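Local atomic coordinates of tRNA (cytosine(38)-C(5))-methyltransferase (Schizosaccharomyces pombe, PDB entry 6FDF), a protein that transfers a methyl group from S-adenosyl-L-methionine to carbon 5 of cytosine 38 in the anticodon loop of tRNA(Asp), and less efficiently of tRNA(Glu). Residues L11-L16 with A34-A39; S18-M23 with G313-V318; T80-C85 with L123-Q128; G254-M259 with L276-F281. All blocks are in the same frame, centred on the assembly; numbering follows the deposited sequence. Where two conformers were deposited one is given.

Interaction 1: L11-L16 with A34-A39; sequences LRVLEL and ADIVCA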
loop_
_atom_site.group_PDB
_atom_site.type_symbol
_atom_site.label_atom_id
_atom_site.label_comp_id
_atom_site.label_asym_id
_atom_site.label_seq_id
_atom_site.Cartn_x
_atom_site.Cartn_y
_atom_site.Cartn_z
ATOM N N LEU A 11 18.345 -13.716 2.232
ATOM C CA LEU A 11 17.104 -13.818 2.989
ATOM C C LEU A 11 15.987 -14.330 2.088
ATOM O O LEU A 11 15.666 -13.702 1.071
ATOM C CB LEU A 11 16.735 -12.459 3.583
ATOM C CG LEU A 11 15.456 -12.377 4.421
ATOM C CD1 LEU A 11 15.617 -13.155 5.714
ATOM C CD2 LEU A 11 15.094 -10.929 4.706
ATOM N N ARG A 12 15.382 -15.456 2.469
ATOM C CA ARG A 12 14.231 -15.983 1.744
ATOM C C ARG A 12 12.970 -15.299 2.261
ATOM O O ARG A 12 12.693 -15.332 3.466
ATOM C CB ARG A 12 14.141 -17.500 1.906
ATOM C CG ARG A 12 15.330 -18.258 1.307
ATOM C CD ARG A 12 15.285 -19.748 1.668
ATOM N NE ARG A 12 14.089 -20.437 1.176
ATOM C CZ ARG A 12 13.952 -20.926 -0.057
ATOM N NH1 ARG A 12 14.926 -20.787 -0.952
ATOM N NH2 ARG A 12 12.833 -21.550 -0.403
ATOM N N VAL A 13 12.207 -14.691 1.353
ATOM C CA VAL A 13 11.037 -13.886 1.696
ATOM C C VAL A 13 9.793 -14.489 1.062
ATOM O O VAL A 13 9.802 -14.861 -0.117
ATOM C CB VAL A 13 11.210 -12.425 1.240
ATOM C CG1 VAL A 13 10.011 -11.586 1.687
ATOM C CG2 VAL A 13 12.506 -11.848 1.773
ATOM N N LEU A 14 8.715 -14.567 1.842
ATOM C CA LEU A 14 7.400 -14.955 1.339
ATOM C C LEU A 14 6.520 -13.711 1.323
ATOM O O LEU A 14 6.327 -13.075 2.362
ATOM C CB LEU A 14 6.785 -16.046 2.213
ATOM C CG LEU A 14 5.373 -16.511 1.862
ATOM C CD1 LEU A 14 5.355 -17.175 0.486
ATOM C CD2 LEU A 14 4.852 -17.451 2.938
ATOM N N GLU A 15 5.982 -13.376 0.157
ATOM C CA GLU A 15 5.267 -12.113 -0.047
ATOM C C GLU A 15 3.784 -12.436 -0.246
ATOM O O GLU A 15 3.338 -12.708 -1.359
ATOM C CB GLU A 15 5.879 -11.370 -1.239
ATOM C CG GLU A 15 5.362 -9.969 -1.496
ATOM C CD GLU A 15 6.061 -9.320 -2.679
ATOM O OE1 GLU A 15 5.722 -8.161 -3.006
ATOM O OE2 GLU A 15 6.950 -9.969 -3.283
ATOM N N LEU A 16 3.029 -12.419 0.852
ATOM C CA LEU A 16 1.615 -12.783 0.833
ATOM C C LEU A 16 0.751 -11.567 0.524
ATOM O O LEU A 16 1.034 -10.461 1.000
ATOM C CB LEU A 16 1.207 -13.373 2.182
ATOM C CG LEU A 16 1.966 -14.632 2.609
ATOM C CD1 LEU A 16 1.703 -14.956 4.068
ATOM C CD2 LEU A 16 1.573 -15.794 1.713
ATOM N N ALA A 34 17.470 -10.063 -0.892
ATOM C CA ALA A 34 16.264 -10.833 -0.634
ATOM C C ALA A 34 15.908 -11.645 -1.866
ATOM O O ALA A 34 15.934 -11.131 -2.989
ATOM C CB ALA A 34 15.096 -9.922 -0.246
ATOM N N ASP A 35 15.583 -12.909 -1.652
ATOM C CA ASP A 35 15.034 -13.771 -2.688
ATOM C C ASP A 35 13.564 -13.985 -2.355
ATOM O O ASP A 35 13.240 -14.708 -1.409
ATOM C CB ASP A 35 15.791 -15.094 -2.758
ATOM C CG ASP A 35 17.289 -14.902 -2.924
ATOM O OD1 ASP A 35 17.701 -13.890 -3.533
ATOM O OD2 ASP A 35 18.056 -15.763 -2.442
ATOM N N ILE A 36 12.678 -13.329 -3.107
ATOM C CA ILE A 36 11.250 -13.604 -2.984
ATOM C C ILE A 36 11.026 -15.022 -3.482
ATOM O O ILE A 36 11.049 -15.282 -4.693
ATOM C CB ILE A 36 10.385 -12.597 -3.770
ATOM C CG1 ILE A 36 10.659 -11.163 -3.317
ATOM C CG2 ILE A 36 8.902 -12.921 -3.602
ATOM C CD1 ILE A 36 10.431 -10.942 -1.871
ATOM N N VAL A 37 10.849 -15.955 -2.549
ATOM C CA VAL A 37 10.639 -17.349 -2.924
ATOM C C VAL A 37 9.314 -17.503 -3.656
ATOM O O VAL A 37 9.210 -18.243 -4.648
ATOM C CB VAL A 37 10.713 -18.239 -1.671
ATOM C CG1 VAL A 37 10.286 -19.663 -1.992
ATOM C CG2 VAL A 37 12.117 -18.212 -1.093
ATOM N N CYS A 38 8.284 -16.810 -3.183
ATOM C CA CYS A 38 6.966 -16.876 -3.789
ATOM C C CYS A 38 6.222 -15.602 -3.430
ATOM O O CYS A 38 6.378 -15.074 -2.325
ATOM C CB CYS A 38 6.170 -18.097 -3.309
ATOM S SG CYS A 38 4.701 -18.475 -4.316
ATOM N N ALA A 39 5.423 -15.120 -4.371
ATOM C CA ALA A 39 4.470 -14.042 -4.146
ATOM C C ALA A 39 3.091 -14.621 -4.411
ATOM O O ALA A 39 2.881 -15.261 -5.443
ATOM C CB ALA A 39 4.760 -12.853 -5.060
#
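Arg12 lays its side chain across Val37, and one methyl of the valine can be traced beneath nearly the whole of it. CB starts 3.7 Å from Val37 CG2 and CG runs past the same methyl. The bend at chi3 (61°) then folds the tip back, leaving CZ 3.4 Å from Val37 CG2, which sits over the centre of one guanidinium face. NH2 also reaches Val37 CG1, at 3.5 Å. Two of its N-H groups are used elsewhere, NE on Asp75 O and NH2 on Phe74 O. An alanine here would probably uncover the Val37 methyls and leave those two carbonyls without these donors. On the other face of the sheet, Val13 CB meets Ile36 CD1 at 3.5 Å and Val13 CG2 meets Ala34 CB at 3.8 Å. The backbones pair in parallel through Asp35 N to Leu11 O (2.8 Å), Val13 N to Asp35 O, Val37 N to Val13 O and Glu15 N to Cys38 O (3.0 Å). Val13 pairs with Ile36 but Glu15 with Ala39, so 34-39 holds one extra residue, a beta bulge at Val37. With helix 22-29 between them, the strands form a beta-alpha-beta unit of the Rossmann-like class I methyltransferase fold.

Interaction 2: S18-M23 with G313-V318; sequences SGIGGM and GNSINV. With SAH (S-adenosyl-L-homocysteine), chain E.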
loop_
_atom_site.group_PDB
_atom_site.type_symbol
_atom_site.label_atom_id
_atom_site.label_comp_id
_atom_site.label_asym_id
_atom_site.label_seq_id
_atom_site.Cartn_x
_atom_site.Cartn_y
_atom_site.Cartn_z
ATOM N N SER A 18 0.371 -10.237 -2.529
ATOM C CA SER A 18 1.488 -9.517 -3.136
ATOM C C SER A 18 1.054 -8.356 -4.025
ATOM O O SER A 18 1.824 -7.405 -4.199
ATOM C CB SER A 18 2.345 -10.480 -3.951
ATOM O OG SER A 18 1.539 -11.397 -4.671
ATOM N N GLY A 19 -0.144 -8.411 -4.601
ATOM C CA GLY A 19 -0.581 -7.306 -5.450
ATOM C C GLY A 19 0.391 -7.089 -6.598
ATOM O O GLY A 19 0.834 -8.040 -7.251
ATOM N N ILE A 20 0.762 -5.830 -6.840
ATOM C CA ILE A 20 1.716 -5.551 -7.910
ATOM C C ILE A 20 3.136 -5.496 -7.356
ATOM O O ILE A 20 4.065 -5.067 -8.048
ATOM C CB ILE A 20 1.368 -4.251 -8.658
ATOM C CG1 ILE A 20 1.414 -3.052 -7.706
ATOM C CG2 ILE A 20 0.010 -4.365 -9.336
ATOM C CD1 ILE A 20 1.168 -1.720 -8.394
ATOM N N GLY A 21 3.329 -5.973 -6.130
ATOM C CA GLY A 21 4.675 -6.129 -5.611
ATOM C C GLY A 21 5.255 -4.934 -4.890
ATOM O O GLY A 21 6.482 -4.756 -4.904
ATOM N N GLY A 22 4.416 -4.109 -4.260
ATOM C CA GLY A 22 4.938 -3.016 -3.454
ATOM C C GLY A 22 5.990 -3.469 -2.459
ATOM O O GLY A 22 7.014 -2.805 -2.288
ATOM N N MET A 23 5.756 -4.609 -1.789
ATOM C CA MET A 23 6.720 -5.101 -0.802
ATOM C C MET A 23 8.058 -5.433 -1.450
ATOM O O MET A 23 9.120 -5.153 -0.880
ATOM C CB MET A 23 6.176 -6.337 -0.077
ATOM C CG MET A 23 4.955 -6.121 0.803
ATOM S SD MET A 23 5.351 -5.136 2.270
ATOM C CE MET A 23 3.783 -5.204 3.129
ATOM N N GLY A 313 -4.778 1.695 -5.954
ATOM C CA GLY A 313 -5.624 2.101 -4.845
ATOM C C GLY A 313 -5.525 1.187 -3.643
ATOM O O GLY A 313 -5.816 1.620 -2.522
ATOM N N ASN A 314 -5.132 -0.070 -3.854
ATOM C CA ASN A 314 -4.962 -1.054 -2.793
ATOM C C ASN A 314 -3.504 -1.336 -2.455
ATOM O O ASN A 314 -3.222 -2.306 -1.747
ATOM C CB ASN A 314 -5.634 -2.371 -3.187
ATOM C CG ASN A 314 -7.129 -2.284 -3.158
ATOM O OD1 ASN A 314 -7.702 -1.570 -2.335
ATOM N ND2 ASN A 314 -7.783 -3.019 -4.054
ATOM N N SER A 315 -2.574 -0.517 -2.939
ATOM C CA SER A 315 -1.149 -0.765 -2.773
ATOM C C SER A 315 -0.592 -0.003 -1.573
ATOM O O SER A 315 -1.195 0.948 -1.071
ATOM C CB SER A 315 -0.380 -0.366 -4.037
ATOM O OG SER A 315 -0.769 -1.154 -5.148
ATOM N N ILE A 316 0.585 -0.436 -1.121
ATOM C CA ILE A 316 1.272 0.227 -0.018
ATOM C C ILE A 316 1.967 1.476 -0.530
ATOM O O ILE A 316 2.075 1.686 -1.744
ATOM C CB ILE A 316 2.299 -0.714 0.634
ATOM C CG1 ILE A 316 3.371 -1.091 -0.404
ATOM C CG2 ILE A 316 1.607 -1.932 1.206
ATOM C CD1 ILE A 316 4.626 -1.685 0.168
ATOM N N ASN A 317 2.476 2.293 0.388
ATOM C CA ASN A 317 3.492 3.272 0.037
ATOM C C ASN A 317 4.856 2.600 0.148
ATOM O O ASN A 317 5.267 2.183 1.239
ATOM C CB ASN A 317 3.414 4.515 0.920
ATOM C CG ASN A 317 4.404 5.572 0.492
ATOM O OD1 ASN A 317 5.612 5.392 0.644
ATOM N ND2 ASN A 317 3.906 6.667 -0.090
ATOM N N VAL A 318 5.551 2.516 -0.990
ATOM C CA VAL A 318 6.811 1.784 -1.098
ATOM C C VAL A 318 7.904 2.447 -0.268
ATOM O O VAL A 318 8.750 1.765 0.329
ATOM C CB VAL A 318 7.211 1.680 -2.582
ATOM C CG1 VAL A 318 8.614 1.100 -2.731
ATOM C CG2 VAL A 318 6.194 0.838 -3.347
HETATM N N SAH E . 0.284 -5.160 -0.897
HETATM C CA SAH E . 0.001 -5.332 -2.305
HETATM C CB SAH E . -1.505 -5.327 -2.584
HETATM C CG SAH E . -2.304 -5.789 -1.367
HETATM S SD SAH E . -4.034 -5.468 -1.524
HETATM C C SAH E . 0.694 -4.270 -3.099
HETATM O O SAH E . 1.449 -3.478 -2.493
HETATM O OXT SAH E . 0.492 -4.241 -4.332
HETATM C "C5'" SAH E . -4.560 -7.054 -0.976
HETATM C "C4'" SAH E . -4.256 -8.089 -2.060
HETATM O "O4'" SAH E . -4.530 -9.365 -1.511
HETATM C "C3'" SAH E . -5.106 -7.924 -3.319
HETATM O "O3'" SAH E . -4.268 -7.910 -4.473
HETATM C "C2'" SAH E . -5.967 -9.189 -3.364
HETATM O "O2'" SAH E . -6.100 -9.702 -4.694
HETATM C "C1'" SAH E . -5.179 -10.157 -2.490
HETATM N N9 SAH E . -6.010 -11.127 -1.746
HETATM C C8 SAH E . -7.125 -10.875 -1.031
HETATM N N7 SAH E . -7.610 -12.017 -0.486
HETATM C C5 SAH E . -6.800 -13.032 -0.848
HETATM C C6 SAH E . -6.738 -14.489 -0.616
HETATM N N6 SAH E . -7.671 -15.110 0.138
HETATM N N1 SAH E . -5.714 -15.164 -1.190
HETATM C C2 SAH E . -4.780 -14.554 -1.941
HETATM N N3 SAH E . -4.776 -13.232 -2.193
HETATM C C4 SAH E . -5.752 -12.435 -1.686
#
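Gly22 and Ile316 meet where the glycine-rich turn after the first strand of the Rossmann-like fold, the first conserved motif of the C5-methyltransferases, abuts the Gly-Asn-Ser segment of the tenth, from near the other end of the chain. Packing is tight here: Ile316 CD1 touches Gly22 C at 3.5 Å, and a beta carbon modelled on Gly22 would clash with Ile316 CG1. Ile316 CG1 lies between its own N and carbonyl carbon (chi1 62°), which turns CD1 onto the start of helix 22-29. There Met23 crosses it at about a right angle, with SD 4.1 Å from Ile316 CD1. Towards Ile20 the fit is looser. Ile20 CD1 comes 3.8 Å from Ser315 OG, whose bond goes to Leu311 O, and Ser315 was modelled in two conformers, so this touch is less certain. No hydrogen bond joins the segments; S-adenosyl-L-homocysteine bridges them through its carboxylate. Ile20 N donates to the ligand's OXT at 3.0 Å, whereas Ile316 N reaches its O only weakly, at 3.4 Å. A beta carbon on Gly19 would likewise collide with OXT. Further along the ligand, Asn314 O stands 3.3 Å from its sulfur, SD.

Interaction 3: T80-C85 with L123-Q128; sequences TMSPSC and LIENVQ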
loop_
_atom_site.group_PDB
_atom_site.type_symbol
_atom_site.label_atom_id
_atom_site.label_comp_id
_atom_site.label_asym_id
_atom_site.label_seq_id
_atom_site.Cartn_x
_atom_site.Cartn_y
_atom_site.Cartn_z
ATOM N N THR A 80 5.958 -11.184 4.596
ATOM C CA THR A 80 5.265 -9.903 4.515
ATOM C C THR A 80 3.806 -10.160 4.155
ATOM O O THR A 80 3.485 -11.128 3.455
ATOM C CB THR A 80 5.910 -8.962 3.485
ATOM O OG1 THR A 80 5.712 -9.472 2.155
ATOM C CG2 THR A 80 7.402 -8.786 3.766
ATOM N N MET A 81 2.914 -9.290 4.621
ATOM C CA MET A 81 1.510 -9.483 4.285
ATOM C C MET A 81 0.761 -8.167 4.399
ATOM O O MET A 81 1.031 -7.364 5.296
ATOM C CB MET A 81 0.858 -10.547 5.183
ATOM C CG MET A 81 1.009 -10.296 6.671
ATOM S SD MET A 81 0.464 -11.702 7.668
ATOM C CE MET A 81 1.926 -12.724 7.656
ATOM N N SER A 82 -0.181 -7.967 3.477
ATOM C CA SER A 82 -1.127 -6.852 3.520
ATOM C C SER A 82 -2.510 -7.485 3.440
ATOM O O SER A 82 -3.152 -7.493 2.379
ATOM C CB SER A 82 -0.872 -5.849 2.391
ATOM O OG SER A 82 -1.636 -4.665 2.585
ATOM N N PRO A 83 -2.992 -8.055 4.542
ATOM C CA PRO A 83 -4.178 -8.913 4.466
ATOM C C PRO A 83 -5.457 -8.118 4.258
ATOM O O PRO A 83 -5.511 -6.899 4.435
ATOM C CB PRO A 83 -4.187 -9.632 5.821
ATOM C CG PRO A 83 -3.418 -8.720 6.735
ATOM C CD PRO A 83 -2.349 -8.113 5.868
ATOM N N SER A 84 -6.495 -8.839 3.861
ATOM C CA SER A 84 -7.826 -8.282 3.647
ATOM C C SER A 84 -8.630 -8.619 4.895
ATOM O O SER A 84 -9.050 -9.764 5.086
ATOM C CB SER A 84 -8.465 -8.854 2.384
ATOM O OG SER A 84 -9.830 -8.481 2.287
ATOM N N CYS A 85 -8.835 -7.623 5.757
ATOM C CA CYS A 85 -9.485 -7.867 7.030
ATOM C C CYS A 85 -10.825 -7.159 7.196
ATOM O O CYS A 85 -11.512 -7.413 8.191
ATOM C CB CYS A 85 -8.535 -7.488 8.177
ATOM S SG CYS A 85 -7.159 -8.678 8.294
ATOM N N LEU A 123 6.159 -8.768 8.753
ATOM C CA LEU A 123 5.706 -7.400 8.522
ATOM C C LEU A 123 4.253 -7.459 8.078
ATOM O O LEU A 123 3.932 -8.137 7.100
ATOM C CB LEU A 123 6.557 -6.711 7.455
ATOM C CG LEU A 123 6.051 -5.333 7.034
ATOM C CD1 LEU A 123 6.125 -4.404 8.203
ATOM C CD2 LEU A 123 6.868 -4.796 5.864
ATOM N N ILE A 124 3.380 -6.756 8.800
ATOM C CA ILE A 124 1.952 -6.711 8.512
ATOM C C ILE A 124 1.569 -5.265 8.235
ATOM O O ILE A 124 1.954 -4.369 8.992
ATOM C CB ILE A 124 1.124 -7.272 9.683
ATOM C CG1 ILE A 124 1.638 -8.659 10.082
ATOM C CG2 ILE A 124 -0.354 -7.370 9.299
ATOM C CD1 ILE A 124 0.947 -9.219 11.303
ATOM N N GLU A 125 0.812 -5.039 7.166
ATOM C CA GLU A 125 0.302 -3.713 6.835
ATOM C C GLU A 125 -1.215 -3.782 6.705
ATOM O O GLU A 125 -1.756 -4.764 6.191
ATOM C CB GLU A 125 0.931 -3.193 5.532
ATOM C CG GLU A 125 0.624 -1.735 5.232
ATOM C CD GLU A 125 -0.491 -1.552 4.218
ATOM O OE1 GLU A 125 -1.143 -2.549 3.850
ATOM O OE2 GLU A 125 -0.697 -0.404 3.777
ATOM N N ASN A 126 -1.910 -2.755 7.181
ATOM C CA ASN A 126 -3.363 -2.754 7.065
ATOM C C ASN A 126 -3.872 -1.320 7.153
ATOM O O ASN A 126 -3.104 -0.380 7.363
ATOM C CB ASN A 126 -4.002 -3.636 8.137
ATOM C CG ASN A 126 -5.189 -4.405 7.608
ATOM O OD1 ASN A 126 -6.332 -3.966 7.733
ATOM N ND2 ASN A 126 -4.922 -5.542 6.977
ATOM N N VAL A 127 -5.183 -1.161 6.984
ATOM C CA VAL A 127 -5.801 0.160 7.065
ATOM C C VAL A 127 -5.896 0.608 8.516
ATOM O O VAL A 127 -5.934 -0.204 9.451
ATOM C CB VAL A 127 -7.190 0.167 6.396
ATOM C CG1 VAL A 127 -7.082 -0.267 4.939
ATOM C CG2 VAL A 127 -8.151 -0.721 7.162
ATOM N N GLN A 128 -5.915 1.926 8.708
ATOM C CA GLN A 128 -6.152 2.485 10.029
ATOM C C GLN A 128 -7.471 1.962 10.585
ATOM O O GLN A 128 -8.482 1.890 9.879
ATOM C CB GLN A 128 -6.168 4.011 9.955
ATOM C CG GLN A 128 -6.305 4.699 11.299
ATOM C CD GLN A 128 -6.118 6.198 11.195
ATOM O OE1 GLN A 128 -6.297 6.783 10.126
ATOM N NE2 GLN A 128 -5.762 6.830 12.306
HETATM O O HOH W 1 -8.034 -5.067 5.935
#
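Ser82 and Glu125 make the side-chain to side-chain hydrogen bond of this contact, beyond the last paired residues of two neighbouring parallel strands. Among the backbone bonds, Met81 N gives to Leu123 O (2.9 Å) and Glu125 N to Met81 O (3.0 Å), fixing Thr80 opposite Leu123 and Met81 opposite Ile124. The apolar contacts lie on the face carrying Met81 and Ile124: these side chains run side by side in the same direction, with Met81 CG 3.8 Å from Ile124 CG1, and Pro83 CD rests on Ile124 CG2.

The polar contacts follow where 80-85 leaves the sheet after Met81, alongside the still extended 123-128. Ser82 OG donates to Glu125 OE1 at 2.5 Å, meeting it nearly along the C-O axis; the turn at chi2 (-100°) swings the carboxylate to that hydroxyl. Glu125 OE2 has a second, long and weak ion-pair partner in Arg168. An alanine in place of Glu125 would probably leave the Ser82 hydroxyl without its acceptor and able to turn beside the bound cofactor product. Asn126 ND2 gives a weak bond to Pro83 O (2.9 Å), while its OD1 accepts from a water at 2.7 Å, and that water accepts from Cys85 N, also at 2.7 Å.

Cys85, the predicted active-site residue, thus has its backbone tied through one water to the Glu-Asn-Val motif, with SG 4.1 Å from Asn126 ND2. This network of side-chain amide, water and backbone is consistent with holding the loop that carries the predicted catalytic cysteine.

Interaction 4: G254-M259 with L276-F281; sequences GSILQM and LQLRYF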
loop_
_atom_site.group_PDB
_atom_site.type_symbol
_atom_site.label_atom_id
_atom_site.label_comp_id
_atom_site.label_asym_id
_atom_site.label_seq_id
_atom_site.Cartn_x
_atom_site.Cartn_y
_atom_site.Cartn_z
ATOM N N GLY A 254 -9.881 10.455 -3.736
ATOM C CA GLY A 254 -8.627 11.054 -4.159
ATOM C C GLY A 254 -8.880 12.481 -4.601
ATOM O O GLY A 254 -9.987 12.852 -4.999
ATOM N N SER A 255 -7.838 13.311 -4.507
ATOM C CA SER A 255 -7.926 14.689 -4.964
ATOM C C SER A 255 -7.800 14.761 -6.483
ATOM O O SER A 255 -7.365 13.814 -7.140
ATOM C CB SER A 255 -6.823 15.536 -4.331
ATOM O OG SER A 255 -6.840 15.439 -2.919
ATOM N N ILE A 256 -8.187 15.908 -7.036
ATOM C CA ILE A 256 -7.988 16.196 -8.449
ATOM C C ILE A 256 -7.131 17.451 -8.558
ATOM O O ILE A 256 -6.964 18.204 -7.596
ATOM C CB ILE A 256 -9.315 16.363 -9.220
ATOM C CG1 ILE A 256 -10.224 17.388 -8.543
ATOM C CG2 ILE A 256 -10.037 15.009 -9.328
ATOM C CD1 ILE A 256 -11.453 17.747 -9.354
ATOM N N LEU A 257 -6.599 17.674 -9.757
ATOM C CA LEU A 257 -5.561 18.673 -10.007
ATOM C C LEU A 257 -6.117 19.831 -10.825
ATOM O O LEU A 257 -6.622 19.624 -11.935
ATOM C CB LEU A 257 -4.374 18.046 -10.740
ATOM C CG LEU A 257 -3.194 18.995 -10.977
ATOM C CD1 LEU A 257 -2.494 19.316 -9.672
ATOM C CD2 LEU A 257 -2.224 18.393 -11.986
ATOM N N GLN A 258 -5.995 21.045 -10.289
ATOM C CA GLN A 258 -6.281 22.262 -11.039
ATOM C C GLN A 258 -5.058 22.639 -11.865
ATOM O O GLN A 258 -3.987 22.902 -11.307
ATOM C CB GLN A 258 -6.647 23.405 -10.097
ATOM C CG GLN A 258 -6.695 24.773 -10.775
ATOM C CD GLN A 258 -6.958 25.906 -9.795
ATOM O OE1 GLN A 258 -7.592 25.714 -8.758
ATOM N NE2 GLN A 258 -6.474 27.098 -10.126
ATOM N N MET A 259 -5.213 22.669 -13.189
ATOM C CA MET A 259 -4.127 23.087 -14.069
ATOM C C MET A 259 -4.155 24.572 -14.406
ATOM O O MET A 259 -3.142 25.101 -14.883
ATOM C CB MET A 259 -4.150 22.269 -15.363
ATOM C CG MET A 259 -3.863 20.789 -15.147
ATOM S SD MET A 259 -3.509 19.876 -16.666
ATOM C CE MET A 259 -5.140 19.757 -17.392
ATOM N N LEU A 276 -11.237 25.853 -14.584
ATOM C CA LEU A 276 -10.179 25.418 -13.685
ATOM C C LEU A 276 -9.289 24.351 -14.299
ATOM O O LEU A 276 -8.235 24.052 -13.725
ATOM C CB LEU A 276 -10.778 24.885 -12.383
ATOM C CG LEU A 276 -11.395 25.949 -11.475
ATOM C CD1 LEU A 276 -12.203 25.292 -10.364
ATOM C CD2 LEU A 276 -10.308 26.852 -10.904
ATOM N N GLN A 277 -9.687 23.772 -15.435
ATOM C CA GLN A 277 -8.893 22.751 -16.120
ATOM C C GLN A 277 -8.534 21.622 -15.160
ATOM O O GLN A 277 -7.366 21.269 -14.976
ATOM C CB GLN A 277 -7.638 23.361 -16.750
ATOM C CG GLN A 277 -7.904 24.544 -17.663
ATOM C CD GLN A 277 -6.627 25.110 -18.256
ATOM O OE1 GLN A 277 -6.313 26.285 -18.075
ATOM N NE2 GLN A 277 -5.878 24.269 -18.961
ATOM N N LEU A 278 -9.565 21.053 -14.538
ATOM C CA LEU A 278 -9.379 20.003 -13.548
ATOM C C LEU A 278 -9.182 18.665 -14.241
ATOM O O LEU A 278 -9.950 18.306 -15.142
ATOM C CB LEU A 278 -10.594 19.939 -12.623
ATOM C CG LEU A 278 -10.849 21.207 -11.810
ATOM C CD1 LEU A 278 -12.301 21.273 -11.350
ATOM C CD2 LEU A 278 -9.917 21.248 -10.619
ATOM N N ARG A 279 -8.171 17.917 -13.808
ATOM C CA ARG A 279 -7.923 16.580 -14.323
ATOM C C ARG A 279 -7.632 15.629 -13.172
ATOM O O ARG A 279 -7.209 16.044 -12.091
ATOM C CB ARG A 279 -6.752 16.557 -15.320
ATOM C CG ARG A 279 -5.363 16.800 -14.715
ATOM C CD ARG A 279 -4.297 16.480 -15.770
ATOM N NE ARG A 279 -2.923 16.811 -15.387
ATOM C CZ ARG A 279 -2.119 15.996 -14.705
ATOM N NH1 ARG A 279 -2.559 14.810 -14.295
ATOM N NH2 ARG A 279 -0.874 16.369 -14.422
ATOM N N TYR A 280 -7.864 14.337 -13.416
ATOM C CA TYR A 280 -7.383 13.311 -12.504
ATOM C C TYR A 280 -5.865 13.211 -12.598
ATOM O O TYR A 280 -5.268 13.518 -13.632
ATOM C CB TYR A 280 -8.018 11.955 -12.836
ATOM C CG TYR A 280 -9.527 11.976 -12.750
ATOM C CD1 TYR A 280 -10.168 11.994 -11.514
ATOM C CD2 TYR A 280 -10.313 11.977 -13.899
ATOM C CE1 TYR A 280 -11.550 12.025 -11.422
ATOM C CE2 TYR A 280 -11.698 12.003 -13.818
ATOM C CZ TYR A 280 -12.309 12.022 -12.576
ATOM O OH TYR A 280 -13.687 12.051 -12.485
ATOM N N PHE A 281 -5.236 12.789 -11.504
ATOM C CA PHE A 281 -3.860 12.325 -11.603
ATOM C C PHE A 281 -3.808 11.115 -12.522
ATOM O O PHE A 281 -4.716 10.282 -12.520
ATOM C CB PHE A 281 -3.305 11.966 -10.222
ATOM C CG PHE A 281 -3.090 13.155 -9.331
ATOM C CD1 PHE A 281 -1.963 13.950 -9.476
ATOM C CD2 PHE A 281 -4.008 13.480 -8.347
ATOM C CE1 PHE A 281 -1.763 15.049 -8.659
ATOM C CE2 PHE A 281 -3.810 14.577 -7.528
ATOM C CZ PHE A 281 -2.686 15.363 -7.686
#
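Leu257 and Arg279 lie side by side and point the same way, Leu257 CD2 sitting 3.3 Å above one face of the guanidinium, offset toward its rim. Met259 crosses the arginine at about a right angle and approaches that flat group differently: SD lies in its plane, at the edge, 3.4 Å from Arg279 NE. The bend at chi3 (-74°) also lays Met259 CE against Arg279 CD, at 3.8 Å. The guanidinium is held further by NH1, which donates to Tyr280 O (3.1 Å) and forms a salt bridge with Glu285, and by a cation-pi contact with Trp212. Beyond this group, Ile256 crosses Leu278 obliquely, with its CD1 4.0 Å from Leu278 CD2, while Ile256 CG2 reaches Tyr280 CD1 at 3.7 Å. At the far end the Phe281 ring presents its edge to Ser255 O, CD2 being the nearest atom at 3.6 Å. Two backbone bonds pair Leu257 with Arg279, the N of each giving to the O of the other, and Met259 N adds one to Gln277 O (3.1 Å). Gln258 and Leu278 form the next, non-hydrogen-bonded pair. This antiparallel pairing, with strand 231-232 beside 256-258, builds a small sheet in what is probably the target-recognition domain of the C5-methyltransferases.

Overall arrangement
Interactions 1 and 3 share the large sheet, their centres 16 Å apart: strands 11-16 and 78-81 are neighbours in it, and Leu14 O and Thr80 N, 2.9 Å apart, probably hydrogen-bond. Segment 18-23 of interaction 2 follows strand 11-16 in the chain, and the contact lies nearer interaction 3 (centres 11 Å apart), where Ile316 CG2 packs on Glu125 CD at 3.7 Å and Met23 on Thr80 and Leu123. Interaction 2 supplies eight of the 17 residues of the S-adenosyl-L-homocysteine pocket; interaction 3 adds Ser82 and the predicted active-site Cys85. Interaction 4 stands apart, its centre 38 Å from that of interaction 1 and on the opposite side of the chain's centre; its nearest atoms are about 9 Å from interaction 2 and 14 Å from interaction 3.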